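PDB 4BB7: chromatin structure-remodeling complex subunit RSC2 from Saccharomyces cerevisiae, which belongs to the ATP-dependent RSC complex that remodels and positions nucleosomes, seen here as its histone H3-binding BAH domain. Local coordinates for residues Tyr105-Thr110 with Leu125-Phe130; Arg111-Asn116 with Arg166-Tyr171. One frame throughout, in Å; residues are numbered along the deposited sequence.

Contact 1 of 2, residues Tyr105-Thr110 with Leu125-Phe130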
# COMPACT_ATOMS: atom_id res chain seq x y z
N TYR A 105 -15.86 8.48 -17.23
CA TYR A 105 -17.07 8.41 -16.42
C TYR A 105 -17.71 7.03 -16.48
O TYR A 105 -17.95 6.49 -17.56
CB TYR A 105 -18.07 9.48 -16.84
CG TYR A 105 -19.16 9.72 -15.83
CD1 TYR A 105 -18.95 10.55 -14.73
CD2 TYR A 105 -20.40 9.11 -15.95
CE1 TYR A 105 -19.94 10.76 -13.80
CE2 TYR A 105 -21.40 9.32 -15.02
CZ TYR A 105 -21.16 10.15 -13.95
OH TYR A 105 -22.15 10.37 -13.01
N VAL A 106 -17.98 6.45 -15.31
CA VAL A 106 -18.70 5.19 -15.22
C VAL A 106 -20.11 5.43 -14.69
O VAL A 106 -20.28 6.00 -13.60
CB VAL A 106 -17.97 4.18 -14.31
CG1 VAL A 106 -18.80 2.91 -14.14
CG2 VAL A 106 -16.59 3.85 -14.87
N ILE A 107 -21.11 5.01 -15.45
CA ILE A 107 -22.51 5.18 -15.04
C ILE A 107 -23.15 3.85 -14.63
O ILE A 107 -22.77 2.79 -15.13
CB ILE A 107 -23.35 5.85 -16.16
CG1 ILE A 107 -24.70 6.32 -15.61
CG2 ILE A 107 -23.55 4.90 -17.33
CD1 ILE A 107 -25.54 7.06 -16.62
N HIS A 108 -24.10 3.92 -13.71
CA HIS A 108 -24.80 2.73 -13.23
C HIS A 108 -25.90 2.31 -14.20
O HIS A 108 -26.77 3.10 -14.56
CB HIS A 108 -25.39 3.00 -11.85
CG HIS A 108 -26.00 1.79 -11.21
ND1 HIS A 108 -27.19 1.83 -10.52
CD2 HIS A 108 -25.59 0.50 -11.17
CE1 HIS A 108 -27.48 0.62 -10.07
NE2 HIS A 108 -26.52 -0.21 -10.45
N PHE A 109 -25.87 1.05 -14.63
CA PHE A 109 -26.80 0.56 -15.65
C PHE A 109 -28.25 0.98 -15.41
O PHE A 109 -28.92 1.46 -16.32
CB PHE A 109 -26.73 -0.96 -15.79
CG PHE A 109 -27.76 -1.52 -16.73
CD1 PHE A 109 -27.70 -1.24 -18.09
CD2 PHE A 109 -28.79 -2.31 -16.26
CE1 PHE A 109 -28.64 -1.75 -18.97
CE2 PHE A 109 -29.75 -2.83 -17.13
CZ PHE A 109 -29.67 -2.55 -18.49
N THR A 110 -28.73 0.79 -14.19
CA THR A 110 -30.12 1.10 -13.88
C THR A 110 -30.44 2.57 -14.17
O THR A 110 -31.54 2.90 -14.60
CB THR A 110 -30.47 0.75 -12.43
OG1 THR A 110 -29.95 -0.55 -12.10
CG2 THR A 110 -31.98 0.75 -12.23
N LEU A 125 -17.24 7.12 -22.07
CA LEU A 125 -18.42 6.72 -21.31
C LEU A 125 -18.51 5.20 -21.15
O LEU A 125 -18.74 4.47 -22.12
CB LEU A 125 -19.69 7.27 -21.95
CG LEU A 125 -21.02 6.82 -21.34
CD1 LEU A 125 -21.02 6.99 -19.82
CD2 LEU A 125 -22.20 7.57 -21.96
N PHE A 126 -18.33 4.72 -19.92
CA PHE A 126 -18.49 3.30 -19.61
C PHE A 126 -19.75 3.12 -18.77
O PHE A 126 -20.21 4.06 -18.12
CB PHE A 126 -17.29 2.76 -18.83
CG PHE A 126 -15.96 3.03 -19.47
CD1 PHE A 126 -15.50 2.25 -20.51
CD2 PHE A 126 -15.15 4.06 -19.00
CE1 PHE A 126 -14.27 2.49 -21.09
CE2 PHE A 126 -13.91 4.30 -19.58
CZ PHE A 126 -13.47 3.52 -20.63
N VAL A 127 -20.30 1.91 -18.78
CA VAL A 127 -21.44 1.60 -17.93
C VAL A 127 -21.17 0.35 -17.11
O VAL A 127 -20.52 -0.58 -17.57
CB VAL A 127 -22.75 1.40 -18.75
CG1 VAL A 127 -22.67 0.13 -19.58
CG2 VAL A 127 -23.95 1.35 -17.82
N CYS A 128 -21.66 0.35 -15.88
CA CYS A 128 -21.49 -0.79 -14.99
C CYS A 128 -22.83 -1.28 -14.45
O CYS A 128 -23.61 -0.51 -13.88
CB CYS A 128 -20.54 -0.44 -13.84
SG CYS A 128 -20.37 -1.73 -12.57
N GLU A 129 -23.09 -2.56 -14.64
CA GLU A 129 -24.26 -3.20 -14.05
C GLU A 129 -23.83 -4.21 -12.99
O GLU A 129 -24.42 -4.28 -11.91
CB GLU A 129 -25.09 -3.89 -15.12
CG GLU A 129 -26.38 -4.48 -14.60
CD GLU A 129 -27.14 -5.24 -15.66
OE1 GLU A 129 -26.55 -5.51 -16.72
OE2 GLU A 129 -28.33 -5.57 -15.43
N PHE A 130 -22.79 -4.98 -13.30
CA PHE A 130 -22.35 -6.07 -12.44
C PHE A 130 -21.05 -5.78 -11.70
O PHE A 130 -20.17 -5.09 -12.21
CB PHE A 130 -22.17 -7.35 -13.27
CG PHE A 130 -23.40 -7.77 -14.01
CD1 PHE A 130 -24.34 -8.59 -13.41
CD2 PHE A 130 -23.61 -7.35 -15.31
CE1 PHE A 130 -25.47 -8.98 -14.09
CE2 PHE A 130 -24.74 -7.73 -16.00
CZ PHE A 130 -25.68 -8.55 -15.39
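The carbonyl oxygen of Ile107 is held by one straight hydrogen bond from the neighbouring strand, 2.8 Å from Cys128 N and nearly along the C=O axis, supplemented by a CA-H...O contact from Val127 CA to Ile107 O at 3.3 Å. The pairing is parallel, and it adds strand 125-128 to the border of the otherwise antiparallel six-stranded sheet of the BAH domain. Three further backbone bonds hold the register, Phe126 N to Tyr105 O, Ile107 N to Phe126 O, and Phe109 N to Cys128 O; the last comes from well above the carbonyl plane and carries the pairing into the first turn of helix 109-114. On one face Val106 CG1 packs on Cys128 CB at 3.8 Å. His108, with CG anti to the backbone N, brings CD2 to 3.5 Å from Cys128 O, while its NE2 bonds to the carbonyl of Ile142 and its ring stacks on Trp145. Beyond the strand pair, the extended side chain of Glu129 runs beside Phe109, pointing the same way, with carboxylate and ring planes 34° apart. Glu129 OE2 sits 3.4 Å from Phe109 CD2, but its charge is met by Lys141; OE1 lies over one face of the Phe109 ring, offset toward its rim, and takes a hydrogen bond with the hydroxyl of Tyr82. An alanine in place of Glu129 would probably cost Lys141 and Tyr82 a shared partner and loosen the packing on Phe109. On the other face, Val127 CG2, anti to its own backbone N, lies 3.6 Å from Ile107 CG2 and 4.1 Å from Phe109 CB.

Contact 2 of 2, residues Arg111-Asn116 with Arg166-Tyr171; sequences RYQRGN and RKFFKY
One face of the Arg166 guanidinium lies against Tyr112 near CZ, with Asn116 OD1 and Gly115 O at the guanidinium edge, while the edge of the Phe168 ring is turned to the face of Tyr112. That aromatic pair is an offset edge-to-face contact, centroids 5.9 Å apart and planes at 78°. Its nearest carbons are Phe168 CE2 and Tyr112 CD2, 4.0 Å apart. Arg166 and Tyr112 cross obliquely, NH1 standing 3.4 Å from Tyr112 CE1. The same nitrogen donates a hydrogen bond of 2.5 Å, from Arg166 NH1 to Asn116 OD1. Asn116 OD1 stays close to the guanidinium plane, yet NH1 approaches from 40° out of the amide's carbonyl plane. A bend in the Arg166 chain at chi3 (-76°) turns the guanidinium to this meeting, with CD passing 3.5 Å from Tyr112 O. In this BAH-domain structure the short helix 109-114 and the strand after it face strand 166-172 of a second mixed sheet. Arg111 O accepts from both Arg114 N and Gly115 N, just before Asn116 in strand 115-117. One residue after Tyr112, the backbone is neared by Phe168 CZ, 3.9 Å from Gln113 CA, and Gln113 CG rests beside Phe168 CE1 at 4.0 Å, the two side chains crossing at about a right angle. Tyr82 and Phe109 meet the Phe168 ring as well, and Thr248 of strand 248-250 touches both Tyr112 and Arg166.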
# COMPACT_ATOMS: atom_id res chain seq x y z
N ARG A 111 -29.46 3.44 -13.94
CA ARG A 111 -29.60 4.87 -14.23
C ARG A 111 -29.53 5.17 -15.73
O ARG A 111 -30.43 5.80 -16.29
CB ARG A 111 -28.54 5.66 -13.46
CG ARG A 111 -28.45 7.13 -13.83
CD ARG A 111 -27.37 7.82 -13.01
NE ARG A 111 -27.17 9.21 -13.41
CZ ARG A 111 -26.00 9.84 -13.36
NH1 ARG A 111 -24.91 9.21 -12.93
NH2 ARG A 111 -25.91 11.11 -13.75
N TYR A 112 -28.46 4.71 -16.38
CA TYR A 112 -28.31 4.88 -17.83
C TYR A 112 -29.51 4.27 -18.56
O TYR A 112 -29.78 4.58 -19.72
CB TYR A 112 -27.02 4.21 -18.31
CG TYR A 112 -26.52 4.70 -19.65
CD1 TYR A 112 -26.96 5.91 -20.18
CD2 TYR A 112 -25.61 3.96 -20.40
CE1 TYR A 112 -26.50 6.36 -21.41
CE2 TYR A 112 -25.14 4.40 -21.62
CZ TYR A 112 -25.60 5.61 -22.12
OH TYR A 112 -25.14 6.06 -23.34
N GLN A 113 -30.24 3.41 -17.85
CA GLN A 113 -31.40 2.74 -18.41
C GLN A 113 -32.57 3.71 -18.54
O GLN A 113 -33.35 3.64 -19.49
CB GLN A 113 -31.79 1.56 -17.51
CG GLN A 113 -32.47 0.42 -18.23
CD GLN A 113 -32.84 -0.72 -17.30
OE1 GLN A 113 -32.56 -0.66 -16.10
NE2 GLN A 113 -33.46 -1.76 -17.85
N ARG A 114 -32.68 4.62 -17.57
CA ARG A 114 -33.79 5.57 -17.51
C ARG A 114 -33.49 6.84 -18.30
O ARG A 114 -34.41 7.47 -18.82
CB ARG A 114 -34.08 5.95 -16.05
CG ARG A 114 -34.59 4.81 -15.18
CD ARG A 114 -33.84 4.76 -13.86
NE ARG A 114 -33.50 6.10 -13.37
CZ ARG A 114 -32.77 6.33 -12.29
NH1 ARG A 114 -32.29 5.32 -11.57
NH2 ARG A 114 -32.50 7.58 -11.93
N GLY A 115 -32.22 7.22 -18.37
CA GLY A 115 -31.85 8.44 -19.06
C GLY A 115 -30.35 8.64 -19.15
O GLY A 115 -29.58 7.68 -19.18
N ASN A 116 -29.94 9.90 -19.21
CA ASN A 116 -28.53 10.25 -19.37
C ASN A 116 -28.00 11.14 -18.25
O ASN A 116 -28.77 11.88 -17.63
CB ASN A 116 -28.31 10.92 -20.73
CG ASN A 116 -28.46 9.96 -21.88
OD1 ASN A 116 -28.12 8.78 -21.76
ND2 ASN A 116 -28.98 10.45 -23.00
N ARG A 166 -35.56 3.45 -24.17
CA ARG A 166 -34.17 3.12 -24.49
C ARG A 166 -33.89 1.64 -24.32
O ARG A 166 -34.23 1.05 -23.30
CB ARG A 166 -33.21 3.95 -23.65
CG ARG A 166 -31.80 3.37 -23.58
CD ARG A 166 -30.82 4.39 -23.04
NE ARG A 166 -30.47 5.39 -24.04
CZ ARG A 166 -29.91 6.56 -23.76
NH1 ARG A 166 -29.65 6.88 -22.49
NH2 ARG A 166 -29.63 7.42 -24.73
N LYS A 167 -33.25 1.05 -25.32
CA LYS A 167 -32.84 -0.35 -25.25
C LYS A 167 -31.34 -0.45 -25.49
O LYS A 167 -30.72 0.50 -25.95
CB LYS A 167 -33.62 -1.18 -26.28
CG LYS A 167 -35.13 -0.98 -26.18
CD LYS A 167 -35.91 -1.95 -27.04
CE LYS A 167 -37.41 -1.79 -26.80
NZ LYS A 167 -38.19 -2.85 -27.47
N PHE A 168 -30.76 -1.60 -25.17
CA PHE A 168 -29.32 -1.78 -25.28
C PHE A 168 -28.94 -2.93 -26.21
O PHE A 168 -29.51 -4.02 -26.13
CB PHE A 168 -28.70 -2.03 -23.90
CG PHE A 168 -28.84 -0.88 -22.95
CD1 PHE A 168 -30.07 -0.59 -22.38
CD2 PHE A 168 -27.75 -0.11 -22.62
CE1 PHE A 168 -30.20 0.47 -21.50
CE2 PHE A 168 -27.87 0.95 -21.74
CZ PHE A 168 -29.10 1.23 -21.18
N PHE A 169 -27.98 -2.68 -27.09
CA PHE A 169 -27.37 -3.76 -27.85
C PHE A 169 -26.34 -4.42 -26.94
O PHE A 169 -25.51 -3.74 -26.35
CB PHE A 169 -26.66 -3.24 -29.09
CG PHE A 169 -27.58 -2.75 -30.17
CD1 PHE A 169 -28.14 -3.64 -31.07
CD2 PHE A 169 -27.87 -1.40 -30.30
CE1 PHE A 169 -28.98 -3.20 -32.07
CE2 PHE A 169 -28.71 -0.96 -31.30
CZ PHE A 169 -29.27 -1.86 -32.19
N LYS A 170 -26.42 -5.74 -26.82
CA LYS A 170 -25.41 -6.51 -26.11
C LYS A 170 -24.50 -7.14 -27.15
O LYS A 170 -24.92 -7.37 -28.28
CB LYS A 170 -26.05 -7.58 -25.23
CG LYS A 170 -26.51 -7.11 -23.86
CD LYS A 170 -25.33 -6.85 -22.95
CE LYS A 170 -25.74 -6.88 -21.48
NZ LYS A 170 -26.00 -8.26 -21.00
N TYR A 171 -23.25 -7.42 -26.77
CA TYR A 171 -22.26 -7.93 -27.72
C TYR A 171 -21.59 -9.18 -27.19
O TYR A 171 -21.38 -9.32 -25.99
CB TYR A 171 -21.22 -6.85 -28.02
CG TYR A 171 -21.83 -5.57 -28.57
CD1 TYR A 171 -22.50 -4.68 -27.74
CD2 TYR A 171 -21.75 -5.27 -29.92
CE1 TYR A 171 -23.07 -3.52 -28.24
CE2 TYR A 171 -22.31 -4.11 -30.43
CZ TYR A 171 -22.97 -3.24 -29.59
OH TYR A 171 -23.53 -2.09 -30.10

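Overall arrangement
Helix 109-114 serves both contacts: its start closes the strand pairing of contact 1, and its later residues face strand 166-172 in contact 2. The centres lie about 10 Å apart, and the segments alternate along the chain. Tyr112 reaches back to the sheet, with its CB 3.6 Å from Ile107 CD1 and its OH 3.6 Å from Leu125 CD2. The contacts also meet ring to ring, Phe109 CE1 lying 3.7 Å from Phe168 CE1. A probable hydrogen bond between Arg111 NH1 and Tyr105 OH, 3.0 Å, adds a polar tie.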